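Side-chain contact in putative aminotransferase (Actinomadura melliaura, PDB 4ZWV), which probably transfers an amino group to a sugar precursor of the AT2433 aminopentose, using pyridoxal 5'-phosphate as cofactor: residues 85-90 / 125-130. Numbering follows the deposited sequence.
Sequences EATNWA and AIIVVH
Thr-87, near the start of helix 85-93, sets its methyl group against two branched side chains of strand 123-129. Its CG2 meets CG2 of Ile-127 at 3.6 Å and CG2 of Val-129 at 3.8 Å, so one methyl touches two residues on the same strand face. Thr-87 and Ile-127 run past each other in opposite directions, whereas Val-129 lies across the threonine at a slant. With OG1 of Thr-87 beside the backbone N and anti to the carbonyl carbon (chi1 -54°), CG2 falls anti to N and faces the strand. CD1 of Ile-127 reaches across to the helix backbone, 3.9 Å from the carbonyl O of Thr-87, a buried oxygen with no hydrogen-bond partner in the model, which aliphatic carbon cannot satisfy. Beta-branched residues suit the strand, and Val-128 between them points the other way, onto helix 138-152. Threonine suits the helix because its branches differ: OG1 hydrogen-bonds Asp-161 and Thr-83, while CG2 packs on aliphatic carbon. Two side chains that bind pyridoxal 5'-phosphate are near: His-164 about 6 Å from that of Val-129, Thr-58 about 8 Å from that of Thr-87. The contact thus joins helix to central sheet by dispersion and hydrophobic burial alone, Thr-87's polar grip coming from outside.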
ATOM      1  N   GLU A  85     -13.109   2.963  -8.031  1.00  8.91           N
ATOM      2  CA  GLU A  85     -12.713   1.591  -8.346  1.00  9.50           C
ATOM      3  C   GLU A  85     -12.099   0.845  -7.160  1.00 10.44           C
ATOM      4  O   GLU A  85     -12.236  -0.375  -7.063  1.00 10.03           O
ATOM      5  CB  GLU A  85     -11.733   1.578  -9.521  1.00  9.57           C
ATOM      6  CG  GLU A  85     -12.385   1.720 -10.902  1.00 11.57           C
ATOM      7  CD  GLU A  85     -12.719   3.161 -11.284  1.00 11.93           C
ATOM      8  OE1 GLU A  85     -12.516   4.091 -10.471  1.00 11.93           O
ATOM      9  OE2 GLU A  85     -13.169   3.358 -12.435  1.00 12.32           O
ATOM     10  N   ALA A  86     -11.432   1.566  -6.266  1.00  9.57           N
ATOM     11  CA  ALA A  86     -10.812   0.941  -5.095  1.00 10.63           C
ATOM     12  C   ALA A  86     -11.771   0.052  -4.310  1.00  8.50           C
ATOM     13  O   ALA A  86     -11.381  -1.018  -3.846  1.00  9.91           O
ATOM     14  CB  ALA A  86     -10.246   2.005  -4.169  1.00 11.63           C
ATOM     15  N   THR A  87     -13.018   0.499  -4.161  1.00  9.03           N
ATOM     16  CA  THR A  87     -14.011  -0.245  -3.393  1.00  9.39           C
ATOM     17  C   THR A  87     -14.137  -1.665  -3.910  1.00  8.67           C
ATOM     18  O   THR A  87     -14.134  -2.642  -3.159  1.00 10.82           O
ATOM     19  CB  THR A  87     -15.393   0.422  -3.482  1.00  9.98           C
ATOM     20  OG1 THR A  87     -15.283   1.798  -3.097  1.00 12.27           O
ATOM     21  CG2 THR A  87     -16.392  -0.295  -2.585  1.00 12.14           C
ATOM     22  N   ASN A  88     -14.217  -1.769  -5.223  1.00  8.64           N
ATOM     23  CA  ASN A  88     -14.475  -3.048  -5.852  1.00  8.04           C
ATOM     24  C   ASN A  88     -13.218  -3.819  -6.195  1.00  8.84           C
ATOM     25  O   ASN A  88     -13.217  -5.047  -6.155  1.00 10.51           O
ATOM     26  CB  ASN A  88     -15.344  -2.818  -7.086  1.00  9.39           C
ATOM     27  CG  ASN A  88     -16.729  -2.392  -6.687  1.00  9.86           C
ATOM     28  OD1 ASN A  88     -17.329  -3.054  -5.851  1.00 10.00           O
ATOM     29  ND2 ASN A  88     -17.216  -1.252  -7.197  1.00 10.10           N
ATOM     30  N   TRP A  89     -12.127  -3.124  -6.506  1.00  8.35           N
ATOM     31  CA  TRP A  89     -10.918  -3.873  -6.794  1.00  8.29           C
ATOM     32  C   TRP A  89     -10.354  -4.522  -5.527  1.00  9.77           C
ATOM     33  O   TRP A  89      -9.711  -5.571  -5.614  1.00  9.78           O
ATOM     34  CB  TRP A  89      -9.868  -2.981  -7.452  1.00  7.49           C
ATOM     35  CG  TRP A  89     -10.190  -2.453  -8.862  1.00  9.16           C
ATOM     36  CD1 TRP A  89      -9.378  -1.626  -9.585  1.00  9.98           C
ATOM     37  CD2 TRP A  89     -11.356  -2.696  -9.704  1.00  9.31           C
ATOM     38  NE1 TRP A  89      -9.943  -1.332 -10.803  1.00 10.08           N
ATOM     39  CE2 TRP A  89     -11.154  -1.970 -10.902  1.00  9.42           C
ATOM     40  CE3 TRP A  89     -12.539  -3.448  -9.566  1.00  9.84           C
ATOM     41  CZ2 TRP A  89     -12.081  -1.973 -11.955  1.00  9.24           C
ATOM     42  CZ3 TRP A  89     -13.469  -3.441 -10.617  1.00 10.58           C
ATOM     43  CH2 TRP A  89     -13.233  -2.708 -11.792  1.00  9.99           C
ATOM     44  N   ALA A  90     -10.608  -3.925  -4.368  1.00  8.37           N
ATOM     45  CA  ALA A  90     -10.229  -4.567  -3.101  1.00  7.28           C
ATOM     46  C   ALA A  90     -10.880  -5.944  -2.967  1.00  9.37           C
ATOM     47  O   ALA A  90     -10.255  -6.884  -2.465  1.00 10.16           O
ATOM     48  CB  ALA A  90     -10.606  -3.676  -1.916  1.00 10.34           C
ATOM     49  N   ALA A 125     -19.977 -10.863   2.567  1.00 12.28           N
ATOM     50  CA  ALA A 125     -19.943  -9.515   3.119  1.00 11.59           C
ATOM     51  C   ALA A 125     -20.646  -8.566   2.182  1.00 10.79           C
ATOM     52  O   ALA A 125     -20.930  -8.905   1.028  1.00 10.53           O
ATOM     53  CB  ALA A 125     -18.502  -9.044   3.354  1.00 12.44           C
ATOM     54  N   ILE A 126     -20.914  -7.370   2.694  1.00  9.13           N
ATOM     55  CA  ILE A 126     -21.513  -6.294   1.927  1.00 10.43           C
ATOM     56  C   ILE A 126     -20.659  -5.062   2.141  1.00  8.79           C
ATOM     57  O   ILE A 126     -20.352  -4.754   3.278  1.00 10.15           O
ATOM     58  CB  ILE A 126     -22.957  -6.018   2.390  1.00  9.36           C
ATOM     59  CG1 ILE A 126     -23.813  -7.285   2.267  1.00 11.50           C
ATOM     60  CG2 ILE A 126     -23.562  -4.847   1.602  1.00 12.96           C
ATOM     61  CD1 ILE A 126     -25.002  -7.281   3.224  1.00 14.23           C
ATOM     62  N   ILE A 127     -20.219  -4.408   1.071  1.00  9.16           N
ATOM     63  CA  ILE A 127     -19.550  -3.113   1.230  1.00  7.61           C
ATOM     64  C   ILE A 127     -20.551  -2.037   0.863  1.00  9.56           C
ATOM     65  O   ILE A 127     -21.121  -2.060  -0.230  1.00 10.84           O
ATOM     66  CB  ILE A 127     -18.278  -2.985   0.363  1.00  9.06           C
ATOM     67  CG1 ILE A 127     -17.281  -4.101   0.729  1.00 11.14           C
ATOM     68  CG2 ILE A 127     -17.645  -1.617   0.566  1.00 10.89           C
ATOM     69  CD1 ILE A 127     -15.935  -4.004  -0.011  1.00 13.93           C
ATOM     70  N   VAL A 128     -20.814  -1.120   1.791  1.00  9.01           N
ATOM     71  CA  VAL A 128     -21.745  -0.034   1.492  1.00  8.44           C
ATOM     72  C   VAL A 128     -20.951   1.261   1.425  1.00 10.49           C
ATOM     73  O   VAL A 128     -20.072   1.505   2.251  1.00 11.46           O
ATOM     74  CB  VAL A 128     -22.894   0.070   2.517  1.00 10.95           C
ATOM     75  CG1 VAL A 128     -23.719  -1.223   2.528  1.00 13.97           C
ATOM     76  CG2 VAL A 128     -22.391   0.396   3.909  1.00 14.39           C
ATOM     77  N   VAL A 129     -21.228   2.060   0.404  1.00  8.06           N
ATOM     78  CA  VAL A 129     -20.477   3.286   0.170  1.00 10.28           C
ATOM     79  C   VAL A 129     -21.348   4.501   0.439  1.00  8.48           C
ATOM     80  O   VAL A 129     -22.421   4.651  -0.158  1.00  9.33           O
ATOM     81  CB  VAL A 129     -19.928   3.348  -1.271  1.00  8.93           C
ATOM     82  CG1 VAL A 129     -19.113   4.627  -1.468  1.00 11.01           C
ATOM     83  CG2 VAL A 129     -19.051   2.139  -1.551  1.00  9.54           C
ATOM     84  N   HIS A 130     -20.890   5.362   1.344  1.00  8.16           N
ATOM     85  CA  HIS A 130     -21.585   6.621   1.620  1.00  9.18           C
ATOM     86  C   HIS A 130     -21.199   7.608   0.519  1.00 10.02           C
ATOM     87  O   HIS A 130     -20.417   8.543   0.720  1.00 11.79           O
ATOM     88  CB  HIS A 130     -21.227   7.143   3.007  1.00  9.11           C
ATOM     89  CG  HIS A 130     -21.493   6.166   4.111  1.00 10.27           C
ATOM     90  ND1 HIS A 130     -22.763   5.756   4.462  1.00 12.32           N
ATOM     91  CD2 HIS A 130     -20.645   5.532   4.955  1.00  9.33           C
ATOM     92  CE1 HIS A 130     -22.685   4.913   5.478  1.00 13.44           C
ATOM     93  NE2 HIS A 130     -21.406   4.755   5.791  1.00 10.10           N
TER